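Local coordinates for protein 6-phosphogluconate dehydrogenase (Pseudomonas syringae, PDB 5U5G) that probably catalyses the NADPH-dependent reduction of (2-oxopropyl)phosphonic acid in fosfomycin biosynthesis, as a member of the 6-phosphogluconate dehydrogenase-like family, at residues G11-G14 and Q15-R19; K202-A205 and D206-S210; R142-A145 and Y146-R150; R239-D242 and L243-R247. All blocks are in the same frame, centred on the assembly; numbering follows the deposited sequence.

How the contacts relate
Along the chain the order is contact 1, contact 3, contact 2, contact 4, each within a single helix. Contacts 1 and 3 belong to the NAD-binding region. Helices 12-23 and 143-156 each follow a strand of the same mixed sheet, and the contact centres lie 22 Å apart. Contacts 2 and 4 belong to the helical C-terminal region, on helices 201-210 and 236-247, with centres 30 Å apart. NADP joins contact 1 to contact 4 across about 9 Å between nearest atoms. Contact 2 packs against the second subunit. Contacts 2 and 3 are farthest apart, 42 Å between centres. The cofactor is thus held by both regions.

Contact 1 of 4, residues G11-G14 and Q15-R19; sequences GRMG and QAICR. With NAP (NADP nicotinamide-adenine-dinucleotide phosphate), chain E.
Gln15 N bonds to Gly11 O at 2.8 Å, and the same i to i+4 pattern carries on through Ile17 to Met13 and Cys18 to Gly14, with a weaker bond from Ala16 to Arg12. Gly11 is the N-cap residue of helix 12-23. The Met13 and Ile17 side chains meet one turn apart, with Met13 CG 3.8 Å from Ile17 CD1. Met13 starts trans to the main-chain nitrogen (chi1 179°) and then bends twice. Its CE lies against the nicotinamide ring near C4N of NADP. Gln15 lays its CB and CG alongside Gly11 O, and its amide NE2 bonds to Leu10 O. A water donates to Arg12 O and accepts a weak bond from Arg19 NH1. Ile17 and Cys18 also pack on Phe7 of strand 5-8.

The first amides of the helix face the pyrophosphate. Arg12 N donates to O2A of NADP at 2.9 Å in a nearly straight bond (178°). Met13 N reaches O1N of NADP at 3.1 Å. The Arg12 guanidinium forms a salt bridge with Glu276, while O2A sits at its edge. Gly11 CA lies 3.3 Å from O5B of NADP, so the backbone itself comes right up to the cofactor. Gly11 and Gly14 fit the GxGxxG pattern of a Rossmann strand-turn-helix. Backbone N-H groups and the positive end of the helix dipole would both favour the charged pyrophosphate.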
# COMPACT_ATOMS: atom_id res chain seq x y z
N GLY A 11 9.85 17.96 -17.76
CA GLY A 11 9.27 16.66 -18.01
C GLY A 11 7.90 16.58 -17.38
O GLY A 11 7.28 17.60 -17.05
N ARG A 12 7.43 15.35 -17.21
CA ARG A 12 6.09 15.13 -16.67
C ARG A 12 5.92 15.83 -15.33
O ARG A 12 4.97 16.59 -15.13
CB ARG A 12 5.83 13.63 -16.53
CG ARG A 12 5.57 12.90 -17.86
CD ARG A 12 6.11 11.47 -17.76
NE ARG A 12 5.47 10.52 -18.65
CZ ARG A 12 6.07 9.87 -19.64
NH1 ARG A 12 7.37 10.05 -19.89
NH2 ARG A 12 5.37 9.01 -20.38
N MET A 13 6.81 15.55 -14.38
CA MET A 13 6.69 16.13 -13.05
C MET A 13 7.04 17.62 -13.06
O MET A 13 6.38 18.42 -12.40
CB MET A 13 7.60 15.38 -12.06
CG MET A 13 7.57 15.95 -10.63
SD MET A 13 5.93 15.76 -9.88
CE MET A 13 5.71 14.03 -10.12
N GLY A 14 8.09 17.99 -13.81
CA GLY A 14 8.48 19.40 -13.85
C GLY A 14 7.38 20.31 -14.37
O GLY A 14 7.05 21.33 -13.75
N GLN A 15 6.79 19.94 -15.51
CA GLN A 15 5.64 20.68 -16.04
C GLN A 15 4.53 20.82 -15.01
O GLN A 15 3.96 21.90 -14.85
CB GLN A 15 5.09 19.96 -17.29
CG GLN A 15 5.92 20.17 -18.56
CD GLN A 15 5.29 19.49 -19.77
OE1 GLN A 15 4.14 19.78 -20.13
NE2 GLN A 15 6.02 18.54 -20.38
N ALA A 16 4.20 19.73 -14.31
CA ALA A 16 3.09 19.79 -13.36
C ALA A 16 3.40 20.70 -12.18
O ALA A 16 2.55 21.49 -11.75
CB ALA A 16 2.74 18.38 -12.87
N ILE A 17 4.61 20.62 -11.63
CA ILE A 17 4.99 21.52 -10.55
C ILE A 17 4.99 22.97 -11.04
O ILE A 17 4.53 23.88 -10.34
CB ILE A 17 6.34 21.10 -9.95
CG1 ILE A 17 6.20 19.70 -9.32
CG2 ILE A 17 6.85 22.14 -8.94
CD1 ILE A 17 7.43 19.18 -8.62
N CYS A 18 5.50 23.21 -12.26
CA CYS A 18 5.45 24.56 -12.82
C CYS A 18 4.02 25.08 -12.94
O CYS A 18 3.76 26.24 -12.60
CB CYS A 18 6.12 24.60 -14.20
SG CYS A 18 7.88 24.76 -14.11
N ARG A 19 3.10 24.25 -13.43
CA ARG A 19 1.71 24.69 -13.52
C ARG A 19 1.17 25.10 -12.16
O ARG A 19 0.47 26.11 -12.03
CB ARG A 19 0.83 23.60 -14.14
CG ARG A 19 0.70 23.72 -15.64
CD ARG A 19 0.92 22.40 -16.31
NE ARG A 19 -0.32 21.61 -16.37
CZ ARG A 19 -0.34 20.29 -16.54
NH1 ARG A 19 0.81 19.62 -16.64
NH2 ARG A 19 -1.50 19.64 -16.59
PA NAP E . 10.63 12.82 -17.75
O1A NAP E . 11.30 11.71 -18.46
O2A NAP E . 9.16 13.09 -17.94
O5B NAP E . 11.45 14.24 -18.02
C5B NAP E . 12.81 14.00 -17.76
C4B NAP E . 13.50 15.38 -17.70
O4B NAP E . 14.91 15.25 -17.58
C3B NAP E . 13.16 16.19 -19.00
O3B NAP E . 13.09 17.55 -18.69
C2B NAP E . 14.44 15.95 -19.83
O2B NAP E . 14.76 16.92 -20.70
C1B NAP E . 15.48 15.99 -18.64
N9A NAP E . 16.72 15.37 -19.08
C8A NAP E . 17.05 14.00 -19.16
N7A NAP E . 18.30 13.79 -19.66
C5A NAP E . 18.77 15.08 -19.92
C6A NAP E . 19.99 15.55 -20.45
N6A NAP E . 20.98 14.68 -20.81
N1A NAP E . 20.22 16.88 -20.63
C2A NAP E . 19.20 17.71 -20.25
N3A NAP E . 18.00 17.42 -19.73
C4A NAP E . 17.80 16.07 -19.57
O3 NAP E . 10.94 12.34 -16.21
PN NAP E . 9.86 12.81 -15.12
O1N NAP E . 9.54 14.25 -15.19
O2N NAP E . 8.84 11.75 -14.81
O5D NAP E . 10.80 12.70 -13.66
C5D NAP E . 11.63 13.76 -13.51
C4D NAP E . 12.23 13.65 -12.11
O4D NAP E . 11.17 13.64 -11.12
C3D NAP E . 12.98 12.26 -11.98
O3D NAP E . 14.12 12.44 -11.19
C2D NAP E . 11.97 11.38 -11.28
O2D NAP E . 12.55 10.39 -10.48
C1D NAP E . 11.29 12.45 -10.35
N1N NAP E . 9.96 12.05 -9.97
C2N NAP E . 8.96 11.73 -10.93
C3N NAP E . 7.68 11.44 -10.49
C7N NAP E . 6.62 11.14 -11.45
O7N NAP E . 5.46 10.91 -11.11
N7N NAP E . 6.89 11.17 -12.81
C4N NAP E . 7.31 11.47 -9.03
C5N NAP E . 8.43 11.78 -8.14
C6N NAP E . 9.65 12.03 -8.60
P2B NAP E . 13.94 16.78 -22.35
O1X NAP E . 12.57 17.24 -21.95
O2X NAP E . 14.77 17.75 -23.20
O3X NAP E . 14.14 15.31 -22.60
O HOH W 1 2.72 17.15 -16.75

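Contact 2 of 4, residues K202-A205 and D206-S210; sequences KSMA and DVFTS
Asp206 meets Lys202 one turn back along helix 201-210. Lys202 NZ lies 3.1 Å from Asp206 OD2 in a salt bridge that uses the syn lone pair of the carboxylate. Lys202 bends at chi2, chi3 and chi4, which brings the ammonium round to Asp206. One water joins Lys202 NZ, weakly, to Asp206 OD1. A second water joins Asp206 OD2 to Ser203 OG, which also bonds to Asp200.

Ala205 offers its carbonyl to Thr209. Thr209 OG1 donates to Ala205 O at 2.8 Å, and Thr209 N adds a weak bond. Thr209 OG1 lies between its backbone N and carbonyl carbon (chi1 62°), which turns the hydroxyl back to that oxygen.

Met204 and Phe208 run alongside each other. Met204 CG is 3.7 Å from Phe208 CE2. Met204 SD sits 5.0 Å from the Phe208 ring centroid, 61° off the normal, an oblique Met-aromatic contact. Met204 O lies over one face of the ring. These two side chains also pack on Leu172 and Leu175 of the second subunit.

The helix is therefore two-sided. Its ion pair and waters suit a hydrated face, and its sulfur and ring suit apolar packing on helix 168-196 and the second subunit.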
# COMPACT_ATOMS: atom_id res chain seq x y z
N LYS A 202 -14.91 -3.37 -11.11
CA LYS A 202 -15.58 -2.52 -10.13
C LYS A 202 -15.55 -3.14 -8.73
O LYS A 202 -15.30 -2.45 -7.74
CB LYS A 202 -17.01 -2.23 -10.58
CG LYS A 202 -17.95 -1.85 -9.46
CD LYS A 202 -18.04 -0.35 -9.26
CE LYS A 202 -19.44 0.02 -8.78
NZ LYS A 202 -19.74 -0.61 -7.46
N SER A 203 -15.80 -4.44 -8.64
CA SER A 203 -15.76 -5.09 -7.33
C SER A 203 -14.34 -5.14 -6.79
O SER A 203 -14.12 -4.98 -5.59
CB SER A 203 -16.35 -6.50 -7.43
OG SER A 203 -17.71 -6.44 -7.79
N MET A 204 -13.36 -5.39 -7.66
CA MET A 204 -11.98 -5.39 -7.22
C MET A 204 -11.57 -4.02 -6.72
O MET A 204 -10.93 -3.89 -5.67
CB MET A 204 -11.07 -5.86 -8.36
CG MET A 204 -11.00 -7.38 -8.44
SD MET A 204 -9.77 -8.02 -9.59
CE MET A 204 -10.54 -7.62 -11.17
N ALA A 205 -11.99 -2.97 -7.43
CA ALA A 205 -11.69 -1.62 -6.99
C ALA A 205 -12.34 -1.32 -5.64
O ALA A 205 -11.73 -0.69 -4.77
CB ALA A 205 -12.15 -0.60 -8.03
N ASP A 206 -13.59 -1.77 -5.46
CA ASP A 206 -14.29 -1.57 -4.20
C ASP A 206 -13.53 -2.20 -3.04
O ASP A 206 -13.35 -1.59 -1.99
CB ASP A 206 -15.70 -2.16 -4.27
CG ASP A 206 -16.69 -1.24 -4.97
OD1 ASP A 206 -16.43 -0.02 -5.05
OD2 ASP A 206 -17.75 -1.75 -5.42
N VAL A 207 -13.07 -3.44 -3.23
CA VAL A 207 -12.43 -4.19 -2.16
C VAL A 207 -10.99 -3.72 -1.95
O VAL A 207 -10.54 -3.55 -0.82
CB VAL A 207 -12.51 -5.70 -2.45
CG1 VAL A 207 -11.68 -6.52 -1.46
CG2 VAL A 207 -13.98 -6.17 -2.44
N PHE A 208 -10.24 -3.51 -3.04
CA PHE A 208 -8.83 -3.21 -2.91
C PHE A 208 -8.58 -1.75 -2.51
O PHE A 208 -7.42 -1.38 -2.27
CB PHE A 208 -8.07 -3.53 -4.20
CG PHE A 208 -8.20 -4.97 -4.67
CD1 PHE A 208 -8.68 -5.96 -3.82
CD2 PHE A 208 -7.84 -5.32 -5.97
CE1 PHE A 208 -8.80 -7.28 -4.25
CE2 PHE A 208 -7.95 -6.63 -6.42
CZ PHE A 208 -8.43 -7.62 -5.56
N THR A 209 -9.62 -0.92 -2.43
CA THR A 209 -9.48 0.40 -1.84
C THR A 209 -10.02 0.47 -0.42
O THR A 209 -9.65 1.38 0.32
CB THR A 209 -10.18 1.48 -2.68
OG1 THR A 209 -11.58 1.21 -2.75
CG2 THR A 209 -9.59 1.55 -4.08
N SER A 210 -10.88 -0.46 -0.02
CA SER A 210 -11.45 -0.42 1.33
C SER A 210 -10.79 -1.38 2.30
O SER A 210 -10.74 -1.09 3.49
CB SER A 210 -12.96 -0.71 1.28
OG SER A 210 -13.18 -1.99 0.75
O HOH W 2 -17.89 1.62 -6.72
O HOH W 3 -18.96 -3.90 -6.23

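Contact 3 of 4, residues R142-A145 and Y146-R150; sequences RPEA and YGLIR
Leu148 lies over the carbonyl of Glu144, with its CG 3.2 Å from Glu144 O. The two side chains come no closer than Glu144 CG to Leu148 CD1, at 4.5 Å, a loose approach on an exposed side of helix 143-156. Leu148 N bonds to the same oxygen at 3.0 Å and makes a weak second bond to Ala145 O.

Ile149 sits over the next carbonyl. Its CG1 lies 3.2 Å from Ala145 O, and its N bonds to that oxygen at 3.1 Å. With chi1 at 54°, CG1 is turned back over its own main chain, close to Ala145 O. Ala145 O thus has two N-H donors, one of them weak, with the methylene close by.

Arg142 is the N-cap residue, and Pro143 opens the helix. Tyr146 N bonds to Arg142 O at 3.0 Å, and Gly147 N bonds to Pro143 O at 2.9 Å. Tyr146 CB rests 3.5 Å from Arg142 O. Its ring leads away from the first turn and stacks with the ring of Tyr162 on strand 157-162.

Ala145 and Ile149 face the sheet and pack on Ile92 and Ile119. The helix links strands 135-139 and 157-162 in a beta-alpha-beta unit. Across this turn, backbone hydrogen bonds do most of the joining. The apolar groups are spent mainly on the sheet. No salt bridge joins 142-145 to 146-150; Arg150 pairs instead with Glu154, one turn further on.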
# COMPACT_ATOMS: atom_id res chain seq x y z
N ARG A 142 20.87 22.76 4.58
CA ARG A 142 21.11 23.60 5.74
C ARG A 142 19.84 24.34 6.15
O ARG A 142 19.00 24.67 5.30
CB ARG A 142 22.22 24.59 5.44
CG ARG A 142 23.50 23.91 5.00
CD ARG A 142 24.73 24.68 5.47
NE ARG A 142 24.45 26.10 5.43
CZ ARG A 142 25.21 27.02 6.02
NH1 ARG A 142 26.31 26.65 6.67
NH2 ARG A 142 24.90 28.31 5.95
N PRO A 143 19.68 24.57 7.45
CA PRO A 143 18.38 25.07 7.96
C PRO A 143 18.02 26.48 7.51
O PRO A 143 16.83 26.77 7.36
CB PRO A 143 18.55 24.97 9.49
CG PRO A 143 20.01 24.95 9.71
CD PRO A 143 20.59 24.21 8.55
N GLU A 144 18.98 27.38 7.30
CA GLU A 144 18.56 28.71 6.88
C GLU A 144 18.03 28.69 5.45
O GLU A 144 16.97 29.26 5.17
CB GLU A 144 19.71 29.71 7.02
CG GLU A 144 19.25 31.13 6.69
CD GLU A 144 20.38 32.11 6.41
OE1 GLU A 144 21.47 31.70 5.95
OE2 GLU A 144 20.14 33.32 6.63
N ALA A 145 18.73 28.03 4.53
CA ALA A 145 18.22 27.89 3.17
C ALA A 145 16.89 27.16 3.14
O ALA A 145 15.97 27.55 2.41
CB ALA A 145 19.25 27.17 2.29
N TYR A 146 16.76 26.09 3.94
CA TYR A 146 15.48 25.40 4.03
C TYR A 146 14.38 26.35 4.46
O TYR A 146 13.32 26.43 3.82
CB TYR A 146 15.59 24.22 5.01
CG TYR A 146 14.27 23.56 5.32
CD1 TYR A 146 13.48 23.04 4.30
CD2 TYR A 146 13.82 23.43 6.63
CE1 TYR A 146 12.27 22.42 4.58
CE2 TYR A 146 12.62 22.81 6.91
CZ TYR A 146 11.85 22.31 5.88
OH TYR A 146 10.65 21.70 6.14
N GLY A 147 14.61 27.11 5.54
CA GLY A 147 13.61 28.06 5.98
C GLY A 147 13.22 29.08 4.93
O GLY A 147 12.07 29.54 4.89
N LEU A 148 14.15 29.44 4.05
CA LEU A 148 13.84 30.45 3.03
C LEU A 148 12.95 29.88 1.94
O LEU A 148 12.05 30.57 1.44
CB LEU A 148 15.13 31.01 2.43
CG LEU A 148 16.00 31.79 3.42
CD1 LEU A 148 17.32 32.19 2.78
CD2 LEU A 148 15.24 33.01 3.90
N ILE A 149 13.18 28.63 1.54
CA ILE A 149 12.42 28.04 0.44
C ILE A 149 11.19 27.28 0.93
O ILE A 149 10.31 26.96 0.12
CB ILE A 149 13.31 27.13 -0.43
CG1 ILE A 149 14.00 26.07 0.42
CG2 ILE A 149 14.35 27.96 -1.19
CD1 ILE A 149 13.27 24.75 0.50
N ARG A 150 11.11 27.00 2.23
CA ARG A 150 9.94 26.32 2.80
C ARG A 150 8.61 26.90 2.33
O ARG A 150 7.74 26.10 1.94
CB ARG A 150 10.07 26.36 4.33
CG ARG A 150 9.50 25.14 5.04
CD ARG A 150 8.00 25.15 5.00
NE ARG A 150 7.41 23.94 5.54
CZ ARG A 150 6.46 23.26 4.91
NH1 ARG A 150 6.00 23.70 3.73
NH2 ARG A 150 5.94 22.16 5.43

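Contact 4 of 4, residues R239-D242 and L243-R247; sequences RCKD and LELAR. With NAP (NADP nicotinamide-adenine-dinucleotide phosphate), chain E; 7VD ((2-oxopropyl)phosphonic acid), chain F.
With chi1 at -176°, Arg239 points CG opposite its main-chain nitrogen, and bends at chi2 and chi3, which lays CG beside Leu243 and carries the guanidinium to the phosphonate ligand. Arg239 CG meets Leu243 CD2 at 3.9 Å. One guanidinium face covers the methyl end of the ligand, with Arg239 NH1 3.6 Å from C8 of (2-oxopropyl)phosphonic acid. Glu180 holds the guanidinium by a salt bridge, and Tyr217 and Gln279 bond to NH1. These partners would fix its rotation.

Lys241 also starts this way (chi1 161°) and then bends at chi3 and chi4. Its ammonium comes round to the NADP ribose. Lys241 NZ bonds to O2D of NADP at 2.8 Å and reaches O3D only weakly. Lys241 NZ also forms a salt bridge with Asp242 OD1, 2.7 Å away, and bonds to Thr98 O. The carboxylate is met on its syn side, with NZ 23° out of its plane. Asp242 OD2 lies 3.9 Å from the ligand C8 and takes a weak bond from Asn177. On the next turn, Leu245 CD1 approaches Asp242 OD1 at 4.0 Å.

Farther along, Arg247 presents NE and NH2 to the two oxygens of Glu244. Arg247 NE donates to Glu244 OE1, and Arg247 NH2 donates to Glu244 OE2 at 2.7 Å. The amides of Leu243 to Ala246 bond to the carbonyls of Arg239 to Asp242.

One side of helix 236-247 therefore lines the site shared by cofactor and ligand. Behind it, Leu243 and Ala246 pack between helices 168-196 and 257-273, and Leu245 touches Ile174 of helix 168-196.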
# COMPACT_ATOMS: atom_id res chain seq x y z
N ARG A 239 11.12 4.73 -13.54
CA ARG A 239 10.97 3.67 -12.55
C ARG A 239 12.25 2.85 -12.44
O ARG A 239 12.73 2.58 -11.33
CB ARG A 239 9.78 2.77 -12.93
CG ARG A 239 9.46 1.67 -11.92
CD ARG A 239 8.27 2.08 -11.06
NE ARG A 239 8.72 2.50 -9.75
CZ ARG A 239 8.10 3.38 -8.96
NH1 ARG A 239 6.99 3.99 -9.33
NH2 ARG A 239 8.64 3.66 -7.78
N CYS A 240 12.82 2.46 -13.58
CA CYS A 240 14.03 1.62 -13.57
C CYS A 240 15.27 2.39 -13.12
O CYS A 240 16.18 1.80 -12.52
CB CYS A 240 14.25 1.01 -14.96
SG CYS A 240 13.10 -0.36 -15.35
N LYS A 241 15.33 3.70 -13.39
CA LYS A 241 16.39 4.52 -12.80
C LYS A 241 16.39 4.39 -11.28
O LYS A 241 17.45 4.18 -10.67
CB LYS A 241 16.23 5.99 -13.23
CG LYS A 241 16.97 6.97 -12.31
CD LYS A 241 16.83 8.43 -12.75
CE LYS A 241 15.41 8.98 -12.51
NZ LYS A 241 15.05 9.18 -11.08
N ASP A 242 15.21 4.48 -10.66
CA ASP A 242 15.15 4.42 -9.20
C ASP A 242 15.45 3.01 -8.69
O ASP A 242 16.13 2.85 -7.67
CB ASP A 242 13.79 4.93 -8.71
CG ASP A 242 13.59 6.41 -8.99
OD1 ASP A 242 14.58 7.09 -9.37
OD2 ASP A 242 12.44 6.90 -8.84
N LEU A 243 14.98 1.98 -9.40
CA LEU A 243 15.29 0.61 -9.01
C LEU A 243 16.80 0.35 -9.07
O LEU A 243 17.35 -0.39 -8.25
CB LEU A 243 14.56 -0.37 -9.94
CG LEU A 243 13.30 -1.13 -9.50
CD1 LEU A 243 13.02 -1.05 -7.99
CD2 LEU A 243 12.08 -0.77 -10.33
N GLU A 244 17.46 0.94 -10.06
CA GLU A 244 18.91 0.80 -10.17
C GLU A 244 19.63 1.55 -9.05
O GLU A 244 20.63 1.06 -8.52
CB GLU A 244 19.36 1.29 -11.55
CG GLU A 244 20.86 1.22 -11.79
CD GLU A 244 21.39 -0.19 -11.76
OE1 GLU A 244 20.59 -1.14 -11.98
OE2 GLU A 244 22.61 -0.35 -11.51
N LEU A 245 19.12 2.71 -8.65
CA LEU A 245 19.69 3.36 -7.47
C LEU A 245 19.57 2.45 -6.24
O LEU A 245 20.52 2.32 -5.46
CB LEU A 245 19.02 4.71 -7.22
CG LEU A 245 19.23 5.76 -8.32
CD1 LEU A 245 18.35 6.96 -8.05
CD2 LEU A 245 20.69 6.17 -8.41
N ALA A 246 18.42 1.78 -6.10
CA ALA A 246 18.22 0.86 -4.97
C ALA A 246 19.11 -0.37 -5.10
O ALA A 246 19.66 -0.85 -4.10
CB ALA A 246 16.75 0.45 -4.90
N ARG A 247 19.24 -0.91 -6.32
CA ARG A 247 20.08 -2.08 -6.53
C ARG A 247 21.51 -1.82 -6.11
O ARG A 247 22.16 -2.68 -5.50
CB ARG A 247 20.05 -2.51 -8.00
CG ARG A 247 20.74 -3.85 -8.24
CD ARG A 247 21.01 -4.11 -9.72
NE ARG A 247 21.99 -3.19 -10.28
CZ ARG A 247 23.30 -3.29 -10.09
NH1 ARG A 247 23.80 -4.28 -9.36
NH2 ARG A 247 24.13 -2.41 -10.64
PA NAP E . 10.63 12.82 -17.75
O1A NAP E . 11.30 11.71 -18.46
O2A NAP E . 9.16 13.09 -17.94
O5B NAP E . 11.45 14.24 -18.02
C5B NAP E . 12.81 14.00 -17.76
C4B NAP E . 13.50 15.38 -17.70
O4B NAP E . 14.91 15.25 -17.58
C3B NAP E . 13.16 16.19 -19.00
O3B NAP E . 13.09 17.55 -18.69
C2B NAP E . 14.44 15.95 -19.83
O2B NAP E . 14.76 16.92 -20.70
C1B NAP E . 15.48 15.99 -18.64
N9A NAP E . 16.72 15.37 -19.08
C8A NAP E . 17.05 14.00 -19.16
N7A NAP E . 18.30 13.79 -19.66
C5A NAP E . 18.77 15.08 -19.92
C6A NAP E . 19.99 15.55 -20.45
N6A NAP E . 20.98 14.68 -20.81
N1A NAP E . 20.22 16.88 -20.63
C2A NAP E . 19.20 17.71 -20.25
N3A NAP E . 18.00 17.42 -19.73
C4A NAP E . 17.80 16.07 -19.57
O3 NAP E . 10.94 12.34 -16.21
PN NAP E . 9.86 12.81 -15.12
O1N NAP E . 9.54 14.25 -15.19
O2N NAP E . 8.84 11.75 -14.81
O5D NAP E . 10.80 12.70 -13.66
C5D NAP E . 11.63 13.76 -13.51
C4D NAP E . 12.23 13.65 -12.11
O4D NAP E . 11.17 13.64 -11.12
C3D NAP E . 12.98 12.26 -11.98
O3D NAP E . 14.12 12.44 -11.19
C2D NAP E . 11.97 11.38 -11.28
O2D NAP E . 12.55 10.39 -10.48
C1D NAP E . 11.29 12.45 -10.35
N1N NAP E . 9.96 12.05 -9.97
C2N NAP E . 8.96 11.73 -10.93
C3N NAP E . 7.68 11.44 -10.49
C7N NAP E . 6.62 11.14 -11.45
O7N NAP E . 5.46 10.91 -11.11
N7N NAP E . 6.89 11.17 -12.81
C4N NAP E . 7.31 11.47 -9.03
C5N NAP E . 8.43 11.78 -8.14
C6N NAP E . 9.65 12.03 -8.60
P2B NAP E . 13.94 16.78 -22.35
O1X NAP E . 12.57 17.24 -21.95
O2X NAP E . 14.77 17.75 -23.20
O3X NAP E . 14.14 15.31 -22.60
P1 7VD F . 5.88 8.85 -7.01
C1 7VD F . 6.65 8.51 -8.61
O2 7VD F . 6.77 8.60 -5.82
O3 7VD F . 5.31 10.25 -6.95
O4 7VD F . 4.75 7.85 -7.05
C6 7VD F . 8.14 8.26 -8.60
O7 7VD F . 8.88 8.87 -7.83
C8 7VD F . 8.64 7.23 -9.58